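Local coordinates for protein fructose-1,6-bisphosphatase (Pyrococcus furiosus, PDB 1XI6) that hydrolyses fructose 1,6-bisphosphate to fructose 6-phosphate and phosphate with the help of magnesium, and in vitro acts weakly on inositol 1-phosphate, at residues N72-E77 / T88-P93; I120-Y125 / I211-I216; E139-N144 / K219-L224. All coordinates share one frame; numbering follows the deposited sequence.

Contact 1 (N72-E77 / T88-P93); sequences NVVSEE and TVIVDP
The amide nitrogen ND2 of N72 donates two hydrogen bonds, one across the contact to T88 OG1 and one to S85 O, while OD1 of the same amide accepts from N83 N. The bond to T88 is long, with ND2 and OG1 3.3 Å apart, but straight at 176°. OG1 lies in the plane of the amide. Both polar branches stand anti to their own carbonyl carbon, with chi1 -41° at N72, and meet over the same face of the sheet. The other branch of T88, CG2, lies 4.2 Å from V74 CG1. An alanine in place of T88 would probably leave N72 ND2 with S85 O but without its mate across the strands, and open a gap beside V74 CG1. The backbones run parallel, N72 level with T88 and V74 level with I90. V89 N bonds N72 O at 2.9 Å, V74 N bonds V89 O, and V91 N bonds V74 O. These are the neighbouring strands 72-75 and 87-92 of the large mixed sheet of the inositol monophosphatase fold. E76, just after the first strand, and D92 of the second segment probably bind magnesium, as in relatives. E76 OE2 also forms a salt bridge with R207, and D92 lies close to D210, another likely magnesium ligand. V74 CG2 lies against I90, touching CG1 and CG2, the latter at 3.7 Å. I90 also touches T209 of helix 208-219, and on the other face V73 and S75 pack on helix 53-66. There S75 and V91 stand side by side, CB to CB at 4.4 Å.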
loop_
_atom_site.group_PDB
_atom_site.type_symbol
_atom_site.label_atom_id
_atom_site.label_comp_id
_atom_site.label_asym_id
_atom_site.label_seq_id
_atom_site.Cartn_x
_atom_site.Cartn_y
_atom_site.Cartn_z
ATOM N N ASN A 72 -11.134 -8.355 13.025
ATOM C CA ASN A 72 -11.912 -7.464 12.169
ATOM C C ASN A 72 -11.133 -7.267 10.878
ATOM O O ASN A 72 -9.901 -7.177 10.901
ATOM C CB ASN A 72 -12.154 -6.083 12.803
ATOM C CG ASN A 72 -12.470 -6.146 14.287
ATOM O OD1 ASN A 72 -13.349 -6.884 14.731
ATOM N ND2 ASN A 72 -11.756 -5.349 15.059
ATOM N N VAL A 73 -11.837 -7.209 9.751
ATOM C CA VAL A 73 -11.172 -6.878 8.491
ATOM C C VAL A 73 -11.832 -5.683 7.817
ATOM O O VAL A 73 -13.053 -5.543 7.848
ATOM C CB VAL A 73 -11.034 -8.105 7.521
ATOM C CG1 VAL A 73 -10.623 -9.351 8.287
ATOM C CG2 VAL A 73 -12.308 -8.388 6.783
ATOM N N VAL A 74 -11.011 -4.803 7.246
ATOM C CA VAL A 74 -11.512 -3.750 6.350
ATOM C C VAL A 74 -10.879 -3.901 4.961
ATOM O O VAL A 74 -9.689 -4.172 4.835
ATOM C CB VAL A 74 -11.385 -2.299 6.930
ATOM C CG1 VAL A 74 -11.871 -2.248 8.363
ATOM C CG2 VAL A 74 -9.990 -1.817 6.905
ATOM N N SER A 75 -11.697 -3.747 3.929
ATOM C CA SER A 75 -11.325 -4.104 2.569
ATOM C C SER A 75 -12.309 -3.469 1.596
ATOM O O SER A 75 -13.509 -3.441 1.872
ATOM C CB SER A 75 -11.343 -5.629 2.420
ATOM O OG SER A 75 -11.030 -6.022 1.103
ATOM N N GLU A 76 -11.809 -2.969 0.464
ATOM C CA GLU A 76 -12.654 -2.250 -0.518
ATOM C C GLU A 76 -13.877 -3.049 -1.008
ATOM O O GLU A 76 -14.956 -2.478 -1.208
ATOM C CB GLU A 76 -11.819 -1.760 -1.707
ATOM C CG GLU A 76 -12.605 -1.009 -2.764
ATOM C CD GLU A 76 -11.712 -0.381 -3.814
ATOM O OE2 GLU A 76 -11.830 0.849 -4.028
ATOM N N GLU A 77 -13.717 -4.358 -1.186
ATOM C CA GLU A 77 -14.824 -5.164 -1.676
ATOM C C GLU A 77 -15.847 -5.548 -0.609
ATOM O O GLU A 77 -17.015 -5.748 -0.950
ATOM C CB GLU A 77 -14.326 -6.404 -2.407
ATOM C CG GLU A 77 -13.968 -6.128 -3.839
ATOM C CD GLU A 77 -13.047 -7.169 -4.395
ATOM O OE1 GLU A 77 -13.455 -8.345 -4.453
ATOM O OE2 GLU A 77 -11.914 -6.805 -4.769
ATOM N N THR A 88 -7.308 -5.475 13.991
ATOM C CA THR A 88 -7.898 -5.089 12.712
ATOM C C THR A 88 -6.870 -5.249 11.593
ATOM O O THR A 88 -5.757 -4.731 11.690
ATOM C CB THR A 88 -8.445 -3.637 12.753
ATOM O OG1 THR A 88 -9.359 -3.509 13.844
ATOM C CG2 THR A 88 -9.170 -3.274 11.461
ATOM N N VAL A 89 -7.256 -5.972 10.546
ATOM C CA VAL A 89 -6.428 -6.154 9.360
ATOM C C VAL A 89 -7.019 -5.365 8.190
ATOM O O VAL A 89 -8.139 -5.629 7.758
ATOM C CB VAL A 89 -6.284 -7.651 8.979
ATOM C CG1 VAL A 89 -5.254 -7.829 7.895
ATOM C CG2 VAL A 89 -5.877 -8.480 10.174
ATOM N N ILE A 90 -6.268 -4.388 7.691
ATOM C CA ILE A 90 -6.611 -3.743 6.422
ATOM C C ILE A 90 -5.933 -4.498 5.282
ATOM O O ILE A 90 -4.718 -4.678 5.264
ATOM C CB ILE A 90 -6.243 -2.250 6.371
ATOM C CG1 ILE A 90 -6.750 -1.540 7.636
ATOM C CG2 ILE A 90 -6.781 -1.623 5.080
ATOM C CD1 ILE A 90 -6.555 -0.032 7.661
ATOM N N VAL A 91 -6.756 -4.935 4.341
ATOM C CA VAL A 91 -6.350 -5.806 3.257
ATOM C C VAL A 91 -6.472 -5.090 1.911
ATOM O O VAL A 91 -7.562 -4.628 1.540
ATOM C CB VAL A 91 -7.233 -7.084 3.250
ATOM C CG1 VAL A 91 -6.979 -7.936 2.002
ATOM C CG2 VAL A 91 -7.001 -7.895 4.500
ATOM N N ASP A 92 -5.365 -4.985 1.185
ATOM C CA ASP A 92 -5.452 -4.679 -0.244
ATOM C C ASP A 92 -4.999 -5.923 -1.002
ATOM O O ASP A 92 -3.801 -6.205 -1.072
ATOM C CB ASP A 92 -4.647 -3.432 -0.636
ATOM C CG ASP A 92 -5.040 -2.867 -2.014
ATOM O OD1 ASP A 92 -5.749 -3.552 -2.797
ATOM O OD2 ASP A 92 -4.628 -1.717 -2.321
ATOM N N PRO A 93 -5.963 -6.686 -1.548
ATOM C CA PRO A 93 -5.627 -7.960 -2.195
ATOM C C PRO A 93 -4.873 -7.809 -3.521
ATOM O O PRO A 93 -4.075 -8.681 -3.855
ATOM C CB PRO A 93 -6.988 -8.621 -2.410
ATOM C CG PRO A 93 -7.969 -7.489 -2.444
ATOM C CD PRO A 93 -7.412 -6.402 -1.577
#

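Contact 2 (I120-Y125 / I211-I216); sequences IYAIIY and IAAGTI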
loop_
_atom_site.group_PDB
_atom_site.type_symbol
_atom_site.label_atom_id
_atom_site.label_comp_id
_atom_site.label_asym_id
_atom_site.label_seq_id
_atom_site.Cartn_x
_atom_site.Cartn_y
_atom_site.Cartn_z
ATOM N N ILE A 120 0.864 -2.293 14.200
ATOM C CA ILE A 120 1.950 -3.133 14.732
ATOM C C ILE A 120 2.742 -3.876 13.652
ATOM O O ILE A 120 3.852 -4.335 13.911
ATOM C CB ILE A 120 1.464 -4.153 15.816
ATOM C CG1 ILE A 120 0.430 -5.141 15.252
ATOM C CG2 ILE A 120 0.932 -3.418 17.051
ATOM C CD1 ILE A 120 0.528 -6.537 15.862
ATOM N N TYR A 121 2.163 -3.990 12.455
ATOM C CA TYR A 121 2.747 -4.751 11.351
ATOM C C TYR A 121 2.089 -4.384 10.037
ATOM O O TYR A 121 0.859 -4.276 9.946
ATOM C CB TYR A 121 2.579 -6.253 11.585
ATOM C CG TYR A 121 3.487 -7.136 10.763
ATOM C CD1 TYR A 121 2.971 -8.191 10.025
ATOM C CD2 TYR A 121 4.866 -6.926 10.734
ATOM C CE1 TYR A 121 3.794 -9.021 9.279
ATOM C CE2 TYR A 121 5.704 -7.750 9.984
ATOM C CZ TYR A 121 5.157 -8.792 9.261
ATOM O OH TYR A 121 5.977 -9.605 8.522
ATOM N N ALA A 122 2.921 -4.186 9.021
ATOM C CA ALA A 122 2.446 -3.938 7.671
ATOM C C ALA A 122 3.396 -4.612 6.700
ATOM O O ALA A 122 4.600 -4.637 6.927
ATOM C CB ALA A 122 2.337 -2.445 7.392
ATOM N N ILE A 123 2.839 -5.180 5.636
ATOM C CA ILE A 123 3.638 -5.773 4.567
ATOM C C ILE A 123 3.182 -5.333 3.179
ATOM O O ILE A 123 2.002 -5.075 2.948
ATOM C CB ILE A 123 3.661 -7.317 4.617
ATOM C CG1 ILE A 123 2.258 -7.886 4.386
ATOM C CG2 ILE A 123 4.258 -7.807 5.936
ATOM C CD1 ILE A 123 2.208 -8.998 3.370
ATOM N N ILE A 124 4.140 -5.232 2.267
ATOM C CA ILE A 124 3.857 -5.121 0.851
ATOM C C ILE A 124 4.716 -6.159 0.160
ATOM O O ILE A 124 5.935 -6.162 0.313
ATOM C CB ILE A 124 4.113 -3.706 0.312
ATOM C CG1 ILE A 124 3.046 -2.757 0.846
ATOM C CG2 ILE A 124 4.080 -3.695 -1.214
ATOM C CD1 ILE A 124 3.383 -1.314 0.757
ATOM N N TYR A 125 4.073 -7.064 -0.568
ATOM C CA TYR A 125 4.803 -7.995 -1.408
ATOM C C TYR A 125 4.656 -7.623 -2.880
ATOM O O TYR A 125 3.543 -7.440 -3.371
ATOM C CB TYR A 125 4.397 -9.454 -1.155
ATOM C CG TYR A 125 5.190 -10.432 -1.998
ATOM C CD1 TYR A 125 4.597 -11.101 -3.065
ATOM C CD2 TYR A 125 6.550 -10.669 -1.743
ATOM C CE1 TYR A 125 5.337 -11.993 -3.854
ATOM C CE2 TYR A 125 7.297 -11.560 -2.529
ATOM C CZ TYR A 125 6.685 -12.216 -3.580
ATOM O OH TYR A 125 7.405 -13.099 -4.350
ATOM N N ILE A 211 -3.686 2.975 1.028
ATOM C CA ILE A 211 -2.473 3.660 1.475
ATOM C C ILE A 211 -1.971 3.259 2.866
ATOM O O ILE A 211 -0.861 3.620 3.248
ATOM C CB ILE A 211 -2.634 5.188 1.366
ATOM C CG1 ILE A 211 -3.705 5.692 2.339
ATOM C CG2 ILE A 211 -2.971 5.581 -0.081
ATOM C CD1 ILE A 211 -3.437 7.088 2.847
ATOM N N ALA A 212 -2.776 2.504 3.603
ATOM C CA ALA A 212 -2.463 2.114 4.974
ATOM C C ALA A 212 -1.079 1.466 5.139
ATOM O O ALA A 212 -0.198 2.050 5.773
ATOM C CB ALA A 212 -3.556 1.215 5.534
ATOM N N ALA A 213 -0.891 0.282 4.563
ATOM C CA ALA A 213 0.374 -0.452 4.680
ATOM C C ALA A 213 1.571 0.355 4.159
ATOM O O ALA A 213 2.631 0.372 4.782
ATOM C CB ALA A 213 0.276 -1.793 3.979
ATOM N N GLY A 214 1.379 1.033 3.030
ATOM C CA GLY A 214 2.404 1.873 2.428
ATOM C C GLY A 214 2.803 3.079 3.258
ATOM O O GLY A 214 3.963 3.495 3.209
ATOM N N THR A 215 1.847 3.648 4.002
ATOM C CA THR A 215 2.130 4.722 4.969
ATOM C C THR A 215 3.003 4.201 6.106
ATOM O O THR A 215 4.023 4.801 6.441
ATOM C CB THR A 215 0.848 5.309 5.592
ATOM O OG1 THR A 215 0.001 5.833 4.566
ATOM N N ILE A 216 2.595 3.077 6.686
ATOM C CA ILE A 216 3.304 2.491 7.809
ATOM C C ILE A 216 4.749 2.209 7.413
ATOM O O ILE A 216 5.669 2.627 8.120
ATOM C CB ILE A 216 2.588 1.234 8.348
ATOM C CG1 ILE A 216 1.188 1.609 8.838
ATOM C CG2 ILE A 216 3.399 0.575 9.458
ATOM C CD1 ILE A 216 0.215 0.448 8.924
#
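Strand 120-125 and helix 211-216 run at 107° to each other, their axes 7.3 Å apart at closest approach, with A122 and A213 the nearest pair of CA atoms. Small side chains allow this close approach. A122 CB points at the helix and meets A213 CB at 4.0 Å. It also sits against I216, touching CB and CG2, both at 3.8 Å, and CD1. A213 CB lies beside the strand backbone, 3.8 Å from I123 O. The large sheet of the inositol monophosphatase fold is sandwiched here between helix 208-219 on one face and helix 11-28 on the other, where I123 meets A18 and Y125 OH bonds E26. I124 CG1 stands anti to the carbonyl carbon (chi1 -71°), and the extended chain beyond it carries CD1 to the bare backbone of G214, 3.7 Å from its CA. The helix is kinked at this point, the N of A213 and G214 lacking bonds to the preceding turn. Away from the strand, T215 OG1 bonds I211 O at 2.7 Å, as does T215 N. The side chain of I124 lies about 6 Å from that of D95, which probably binds substrate and magnesium, as in relatives.

Contact 3 (E139-N144 / K219-L224); sequences EGAFLN and KEAGAL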
loop_
_atom_site.group_PDB
_atom_site.type_symbol
_atom_site.label_atom_id
_atom_site.label_comp_id
_atom_site.label_asym_id
_atom_site.label_seq_id
_atom_site.Cartn_x
_atom_site.Cartn_y
_atom_site.Cartn_z
ATOM N N GLU A 139 10.883 -0.840 15.228
ATOM C CA GLU A 139 11.947 -1.621 14.571
ATOM C C GLU A 139 12.337 -0.995 13.228
ATOM O O GLU A 139 13.467 -1.163 12.771
ATOM C CB GLU A 139 11.523 -3.076 14.352
ATOM C CG GLU A 139 11.804 -4.019 15.510
ATOM C CD GLU A 139 11.525 -5.485 15.153
ATOM O OE1 GLU A 139 10.706 -6.138 15.857
ATOM O OE2 GLU A 139 12.124 -5.986 14.163
ATOM N N GLY A 140 11.398 -0.285 12.607
ATOM C CA GLY A 140 11.624 0.344 11.309
ATOM C C GLY A 140 11.195 -0.494 10.109
ATOM O O GLY A 140 10.573 -1.553 10.257
ATOM N N ALA A 141 11.545 -0.000 8.919
ATOM C CA ALA A 141 11.229 -0.639 7.637
ATOM C C ALA A 141 12.294 -1.639 7.152
ATOM O O ALA A 141 13.494 -1.404 7.275
ATOM C CB ALA A 141 10.978 0.425 6.584
ATOM N N PHE A 142 11.831 -2.752 6.594
ATOM C CA PHE A 142 12.693 -3.800 6.053
ATOM C C PHE A 142 12.261 -4.204 4.642
ATOM O O PHE A 142 11.077 -4.196 4.317
ATOM C CB PHE A 142 12.665 -5.033 6.965
ATOM C CG PHE A 142 13.159 -4.767 8.355
ATOM C CD1 PHE A 142 14.511 -4.954 8.675
ATOM C CD2 PHE A 142 12.281 -4.318 9.352
ATOM C CE1 PHE A 142 14.984 -4.698 9.970
ATOM C CE2 PHE A 142 12.743 -4.057 10.653
ATOM C CZ PHE A 142 14.097 -4.252 10.959
ATOM N N LEU A 143 13.238 -4.551 3.813
ATOM C CA LEU A 143 13.001 -5.192 2.526
ATOM C C LEU A 143 13.775 -6.498 2.537
ATOM O O LEU A 143 14.975 -6.498 2.749
ATOM C CB LEU A 143 13.444 -4.280 1.372
ATOM C CG LEU A 143 13.654 -4.860 -0.033
ATOM C CD1 LEU A 143 12.367 -5.438 -0.577
ATOM C CD2 LEU A 143 14.162 -3.791 -0.960
ATOM N N ASN A 144 13.083 -7.609 2.312
ATOM C CA ASN A 144 13.661 -8.960 2.455
ATOM C C ASN A 144 14.581 -9.092 3.676
ATOM O O ASN A 144 15.718 -9.547 3.551
ATOM C CB ASN A 144 14.431 -9.397 1.192
ATOM C CG ASN A 144 13.598 -9.341 -0.072
ATOM O OD1 ASN A 144 12.395 -9.599 -0.062
ATOM N ND2 ASN A 144 14.243 -9.009 -1.176
ATOM N N LYS A 219 6.643 5.593 6.666
ATOM C CA LYS A 219 6.880 6.347 7.904
ATOM C C LYS A 219 8.034 5.716 8.671
ATOM O O LYS A 219 8.944 6.422 9.099
ATOM C CB LYS A 219 5.617 6.453 8.775
ATOM N N GLU A 220 7.999 4.390 8.801
ATOM C CA GLU A 220 9.028 3.613 9.500
ATOM C C GLU A 220 10.402 3.669 8.836
ATOM O O GLU A 220 11.383 3.161 9.389
ATOM C CB GLU A 220 8.607 2.144 9.614
ATOM C CG GLU A 220 7.472 1.882 10.584
ATOM C CD GLU A 220 7.874 2.027 12.043
ATOM O OE1 GLU A 220 7.110 2.667 12.797
ATOM O OE2 GLU A 220 8.936 1.499 12.444
ATOM N N ALA A 221 10.469 4.265 7.648
ATOM C CA ALA A 221 11.726 4.389 6.931
ATOM C C ALA A 221 12.175 5.847 6.841
ATOM O O ALA A 221 13.180 6.144 6.186
ATOM C CB ALA A 221 11.597 3.780 5.554
ATOM N N GLY A 222 11.432 6.743 7.496
ATOM C CA GLY A 222 11.744 8.169 7.513
ATOM C C GLY A 222 10.848 9.073 6.676
ATOM O O GLY A 222 11.010 10.292 6.691
ATOM N N ALA A 223 9.899 8.502 5.942
ATOM C CA ALA A 223 8.991 9.310 5.130
ATOM C C ALA A 223 8.249 10.322 6.022
ATOM O O ALA A 223 8.020 10.068 7.216
ATOM N N LEU A 224 7.896 11.470 5.446
ATOM C CA LEU A 224 6.978 12.396 6.111
ATOM C C LEU A 224 5.656 12.389 5.345
ATOM O O LEU A 224 5.577 12.889 4.212
ATOM C CB LEU A 224 7.568 13.813 6.224
ATOM C CG LEU A 224 8.966 14.031 6.834
ATOM C CD1 LEU A 224 9.309 15.511 6.747
ATOM C CD2 LEU A 224 9.150 13.520 8.284
#
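A141 and A221 meet by their methyl groups, CB to CB at 3.6 Å, where strand 140-143 passes the end of helix 208-219. The helix closes there in a Schellman motif. G222, at positive phi, ends a type I turn that begins at K219, with G222 N bonded to K219 O. This is the buried half of the contact. I148 adds to the packing on A141, and A192 of helix 184-193 adds to that on A221. Opposite I136, E139 and G140 form a classic beta bulge in the large sheet. The outer half is polar and looser. E220 is bent at chi2 (-72°), which folds its carboxylate back along the strand. OE2 then takes a weak bond from G140 N, 3.0 Å long but only 123° at the hydrogen. A second weak bond runs from A141 N to E220 O at 3.2 Å. The E220 side chain also lies on P137. Nearer the solvent, the exposed E139 turns outward. A side chain on G140 would stand close to E220 O; as it is, E220 O lies 3.4 Å from G140 CA.

Overall arrangement
All three contacts touch the same large mixed sheet, and contacts 2 and 3 also share the region of helix 208-219. Contacts 1 and 2 are buried. Contact 1 joins two strands of the sheet by backbone bonds, beside residues that probably bind magnesium. Contact 2 sets the helix across the sheet by apolar packing alone. The two meet where I90 CD1 lies 3.9 Å from A212 CB. Contact 3 is partly buried and away from the annotated sites. It ties the last turn of the same helix to a strand near the sheet's far edge, with weak polar bonds beside one methyl pair. Its centre is about 22 Å from that of contact 1 and about 10 Å from that of contact 2.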